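Local structure of quinone oxidoreductase (Thermus thermophilus, 1IZ0) at residues 103-116 with 257-271. The protein binds NADPH and probably uses it to reduce quinones, as other members of the zeta-crystallin-like quinone oxidoreductase family do. Sequence-based numbering, arbitrary orientation.
Sequences EAAAFPVSFLTAYL and ALGFLLPRLGRELRP
Glu-103 OE2 receives a nearly straight bond from Arg-270 NE (2.8 Å, 173° at the hydrogen), while Arg-270 NH2 donates to Glu-103 OE1 at 3.0 Å. Arg-270 thus offers NE and one NH2 hydrogen side-on, one to each oxygen on its syn side, and carboxylate and guanidinium are nearly coplanar. An extended Glu-103, with CG anti to the backbone N (chi1 -160°), meets an arginine chain bent at chi2 and chi3, which turns the NE/NH2 edge of the guanidinium toward the acid. Pro-271 packs beside this bridge, its CD close to Glu-103 OE2 and its CG 3.7 Å from both Phe-107 CB and Phe-111 CE2. With an alanine here in place of Glu-103, the Arg-270 guanidinium would probably lose its carboxylate mate and be free to swing away, baring the CD side of Pro-271. Deeper in, Leu-265 lays CD1 over the centre of the Phe-107 ring, a CH-pi contact 3.9 Å from the centroid and almost on the ring normal, while Leu-261 CB comes to the ring's edge at CZ. Leu-261 CD1 and Ala-257 CB both meet Leu-112 CD2. Farther along, Tyr-115 rests CD1 3.5 Å from Ala-257 CB, and CD2 and CE2 against one face of the Phe-260 ring, both partners on the same side of the tyrosine ring; the two rings are oblique. Segments 108-116 and 257-261 run at 109° to each other, packing helix 108-120 across the C-terminal part of helix 251-261 and the loop to Pro-271. Helix 137-148 of the nucleotide-binding domain touches Phe-111, and its Gln-144 accepts a hydrogen bond from Arg-270 N. Leu-116 reaches the NADPH-binding residues Phe-242 and Leu-244. Chemically, the contact is a mostly buried aromatic and aliphatic core closed at one margin by a bidentate ion pair, where opposite charges probably fix both side chains.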
# COMPACT_ATOMS: atom_id res chain seq x y z
N GLU A 103 -2.77 0.14 13.48
CA GLU A 103 -2.16 -0.96 12.74
C GLU A 103 -3.14 -1.47 11.68
O GLU A 103 -2.73 -1.83 10.57
CB GLU A 103 -1.77 -2.10 13.68
CG GLU A 103 -0.73 -3.04 13.09
CD GLU A 103 -0.28 -4.13 14.04
OE1 GLU A 103 0.03 -3.81 15.21
OE2 GLU A 103 -0.23 -5.31 13.62
N ALA A 104 -4.43 -1.50 12.02
CA ALA A 104 -5.45 -1.94 11.07
C ALA A 104 -5.53 -1.00 9.87
O ALA A 104 -5.72 -1.43 8.73
CB ALA A 104 -6.82 -2.03 11.76
N ALA A 105 -5.38 0.30 10.11
CA ALA A 105 -5.44 1.29 9.04
C ALA A 105 -4.27 1.20 8.06
O ALA A 105 -4.36 1.68 6.93
CB ALA A 105 -5.50 2.70 9.64
N ALA A 106 -3.18 0.58 8.49
CA ALA A 106 -2.00 0.44 7.66
C ALA A 106 -1.95 -0.89 6.93
O ALA A 106 -0.95 -1.22 6.28
CB ALA A 106 -0.75 0.58 8.53
N PHE A 107 -3.04 -1.65 7.00
CA PHE A 107 -3.08 -2.97 6.37
C PHE A 107 -3.68 -3.16 4.97
O PHE A 107 -2.99 -3.63 4.06
CB PHE A 107 -3.75 -3.96 7.34
CG PHE A 107 -4.16 -5.26 6.69
CD1 PHE A 107 -5.46 -5.48 6.28
CD2 PHE A 107 -3.21 -6.27 6.48
CE1 PHE A 107 -5.84 -6.68 5.67
CE2 PHE A 107 -3.57 -7.47 5.87
CZ PHE A 107 -4.89 -7.68 5.46
N PRO A 108 -4.95 -2.80 4.76
CA PRO A 108 -5.63 -2.96 3.46
C PRO A 108 -4.85 -2.73 2.17
O PRO A 108 -4.52 -3.67 1.44
CB PRO A 108 -6.84 -2.04 3.58
CG PRO A 108 -7.15 -2.08 5.04
CD PRO A 108 -5.77 -1.97 5.67
N VAL A 109 -4.56 -1.47 1.87
CA VAL A 109 -3.85 -1.16 0.64
C VAL A 109 -2.48 -1.81 0.48
O VAL A 109 -2.23 -2.48 -0.52
CB VAL A 109 -3.69 0.36 0.48
CG1 VAL A 109 -2.88 0.67 -0.78
CG2 VAL A 109 -5.07 1.01 0.41
N SER A 110 -1.61 -1.64 1.47
CA SER A 110 -0.25 -2.18 1.39
C SER A 110 -0.18 -3.70 1.22
O SER A 110 0.46 -4.20 0.29
CB SER A 110 0.55 -1.78 2.63
OG SER A 110 0.52 -0.38 2.83
N PHE A 111 -0.83 -4.43 2.12
CA PHE A 111 -0.79 -5.88 2.05
C PHE A 111 -1.51 -6.49 0.87
O PHE A 111 -1.05 -7.49 0.31
CB PHE A 111 -1.28 -6.46 3.38
CG PHE A 111 -0.32 -6.22 4.50
CD1 PHE A 111 0.51 -7.25 4.94
CD2 PHE A 111 -0.17 -4.95 5.05
CE1 PHE A 111 1.49 -7.00 5.91
CE2 PHE A 111 0.80 -4.70 6.01
CZ PHE A 111 1.63 -5.72 6.44
N LEU A 112 -2.64 -5.91 0.49
CA LEU A 112 -3.37 -6.42 -0.66
C LEU A 112 -2.54 -6.18 -1.92
O LEU A 112 -2.46 -7.03 -2.81
CB LEU A 112 -4.74 -5.74 -0.78
CG LEU A 112 -5.79 -6.37 0.14
CD1 LEU A 112 -7.10 -5.57 0.08
CD2 LEU A 112 -6.02 -7.81 -0.29
N THR A 113 -1.90 -5.01 -1.97
CA THR A 113 -1.05 -4.66 -3.11
C THR A 113 0.14 -5.59 -3.23
O THR A 113 0.46 -6.07 -4.32
CB THR A 113 -0.52 -3.22 -2.98
OG1 THR A 113 -1.61 -2.29 -3.13
CG2 THR A 113 0.53 -2.95 -4.05
N ALA A 114 0.81 -5.84 -2.11
CA ALA A 114 1.98 -6.71 -2.11
C ALA A 114 1.63 -8.14 -2.50
O ALA A 114 2.28 -8.74 -3.35
CB ALA A 114 2.66 -6.70 -0.73
N TYR A 115 0.61 -8.69 -1.86
CA TYR A 115 0.20 -10.06 -2.14
C TYR A 115 -0.30 -10.23 -3.57
O TYR A 115 0.14 -11.14 -4.29
CB TYR A 115 -0.88 -10.51 -1.16
CG TYR A 115 -1.40 -11.91 -1.44
CD1 TYR A 115 -2.48 -12.12 -2.29
CD2 TYR A 115 -0.77 -13.03 -0.89
CE1 TYR A 115 -2.92 -13.41 -2.60
CE2 TYR A 115 -1.20 -14.33 -1.19
CZ TYR A 115 -2.27 -14.50 -2.04
OH TYR A 115 -2.69 -15.77 -2.36
N LEU A 116 -1.22 -9.38 -4.00
CA LEU A 116 -1.76 -9.49 -5.36
C LEU A 116 -0.69 -9.24 -6.42
O LEU A 116 -0.76 -9.78 -7.52
CB LEU A 116 -2.95 -8.54 -5.55
CG LEU A 116 -4.20 -8.98 -4.78
CD1 LEU A 116 -5.25 -7.87 -4.79
CD2 LEU A 116 -4.76 -10.25 -5.41
N ALA A 257 -6.84 -13.81 -1.63
CA ALA A 257 -5.86 -12.99 -0.94
C ALA A 257 -6.18 -12.90 0.55
O ALA A 257 -5.30 -13.06 1.39
CB ALA A 257 -5.82 -11.59 -1.55
N LEU A 258 -7.44 -12.64 0.88
CA LEU A 258 -7.81 -12.52 2.29
C LEU A 258 -7.68 -13.86 2.99
O LEU A 258 -7.37 -13.91 4.18
CB LEU A 258 -9.23 -11.97 2.43
CG LEU A 258 -9.38 -10.54 1.89
CD1 LEU A 258 -10.76 -10.00 2.26
CD2 LEU A 258 -8.28 -9.65 2.47
N GLY A 259 -7.89 -14.94 2.26
CA GLY A 259 -7.78 -16.26 2.85
C GLY A 259 -6.34 -16.52 3.26
O GLY A 259 -6.07 -17.37 4.11
N PHE A 260 -5.42 -15.78 2.66
CA PHE A 260 -4.01 -15.96 2.98
C PHE A 260 -3.51 -14.91 3.96
O PHE A 260 -2.73 -15.22 4.86
CB PHE A 260 -3.19 -15.90 1.69
CG PHE A 260 -1.70 -15.96 1.91
CD1 PHE A 260 -0.98 -14.81 2.20
CD2 PHE A 260 -1.03 -17.17 1.83
CE1 PHE A 260 0.39 -14.86 2.41
CE2 PHE A 260 0.35 -17.23 2.04
CZ PHE A 260 1.06 -16.07 2.32
N LEU A 261 -3.96 -13.68 3.79
CA LEU A 261 -3.54 -12.57 4.64
C LEU A 261 -4.19 -12.50 6.03
O LEU A 261 -3.49 -12.32 7.03
CB LEU A 261 -3.78 -11.25 3.90
CG LEU A 261 -2.98 -11.04 2.61
CD1 LEU A 261 -3.51 -9.80 1.88
CD2 LEU A 261 -1.50 -10.89 2.91
N LEU A 262 -5.51 -12.62 6.10
CA LEU A 262 -6.22 -12.53 7.38
C LEU A 262 -5.76 -13.47 8.49
O LEU A 262 -5.54 -13.04 9.62
CB LEU A 262 -7.72 -12.70 7.17
CG LEU A 262 -8.40 -11.56 6.41
CD1 LEU A 262 -9.91 -11.77 6.43
CD2 LEU A 262 -8.03 -10.23 7.06
N PRO A 263 -5.61 -14.77 8.19
CA PRO A 263 -5.16 -15.65 9.28
C PRO A 263 -3.78 -15.26 9.79
O PRO A 263 -3.36 -15.72 10.85
CB PRO A 263 -5.15 -17.04 8.62
CG PRO A 263 -6.25 -16.93 7.58
CD PRO A 263 -5.99 -15.55 7.00
N ARG A 264 -3.08 -14.41 9.05
CA ARG A 264 -1.74 -14.01 9.46
C ARG A 264 -1.67 -12.60 10.06
O ARG A 264 -0.65 -12.22 10.64
CB ARG A 264 -0.79 -14.08 8.26
CG ARG A 264 -0.60 -15.47 7.69
CD ARG A 264 0.34 -15.42 6.49
NE ARG A 264 0.85 -16.74 6.13
CZ ARG A 264 0.12 -17.69 5.55
NH1 ARG A 264 -1.16 -17.48 5.24
NH2 ARG A 264 0.69 -18.86 5.28
N LEU A 265 -2.75 -11.84 9.93
CA LEU A 265 -2.79 -10.48 10.43
C LEU A 265 -2.73 -10.45 11.95
O LEU A 265 -3.58 -11.03 12.63
CB LEU A 265 -4.08 -9.79 9.98
CG LEU A 265 -4.04 -8.32 9.56
CD1 LEU A 265 -5.46 -7.75 9.68
CD2 LEU A 265 -3.07 -7.52 10.41
N GLY A 266 -1.74 -9.74 12.47
CA GLY A 266 -1.59 -9.64 13.91
C GLY A 266 -0.65 -10.70 14.43
O GLY A 266 -0.31 -10.71 15.61
N ARG A 267 -0.22 -11.58 13.53
CA ARG A 267 0.69 -12.66 13.90
C ARG A 267 1.98 -12.51 13.10
O ARG A 267 2.85 -11.72 13.49
CB ARG A 267 0.01 -14.02 13.65
CG ARG A 267 -1.10 -14.31 14.67
CD ARG A 267 -1.91 -15.58 14.34
NE ARG A 267 -1.08 -16.78 14.32
CZ ARG A 267 -0.49 -17.30 15.39
NH1 ARG A 267 -0.63 -16.74 16.59
NH2 ARG A 267 0.26 -18.39 15.27
N GLU A 268 2.14 -13.23 12.00
CA GLU A 268 3.38 -13.02 11.26
C GLU A 268 3.31 -11.74 10.42
O GLU A 268 4.33 -11.21 10.01
CB GLU A 268 3.74 -14.24 10.39
CG GLU A 268 2.58 -14.99 9.78
CD GLU A 268 1.99 -16.01 10.73
OE1 GLU A 268 0.84 -15.79 11.18
OE2 GLU A 268 2.67 -17.03 11.01
N LEU A 269 2.11 -11.24 10.17
CA LEU A 269 1.97 -10.01 9.40
C LEU A 269 1.59 -8.87 10.34
O LEU A 269 0.47 -8.83 10.87
CB LEU A 269 0.92 -10.17 8.30
CG LEU A 269 1.22 -11.25 7.27
CD1 LEU A 269 0.16 -11.24 6.17
CD2 LEU A 269 2.61 -11.01 6.67
N ARG A 270 2.53 -7.95 10.55
CA ARG A 270 2.29 -6.82 11.43
C ARG A 270 2.54 -5.50 10.69
O ARG A 270 3.68 -5.06 10.54
CB ARG A 270 3.21 -6.89 12.66
CG ARG A 270 3.08 -8.17 13.51
CD ARG A 270 1.67 -8.32 14.08
NE ARG A 270 1.28 -7.20 14.93
CZ ARG A 270 1.64 -7.05 16.21
NH1 ARG A 270 2.40 -7.95 16.81
NH2 ARG A 270 1.23 -5.98 16.89
N PRO A 271 1.46 -4.85 10.22
CA PRO A 271 1.56 -3.58 9.51
C PRO A 271 2.39 -2.58 10.32
O PRO A 271 2.20 -2.46 11.53
CB PRO A 271 0.11 -3.13 9.39
CG PRO A 271 -0.64 -4.44 9.36
CD PRO A 271 0.05 -5.24 10.42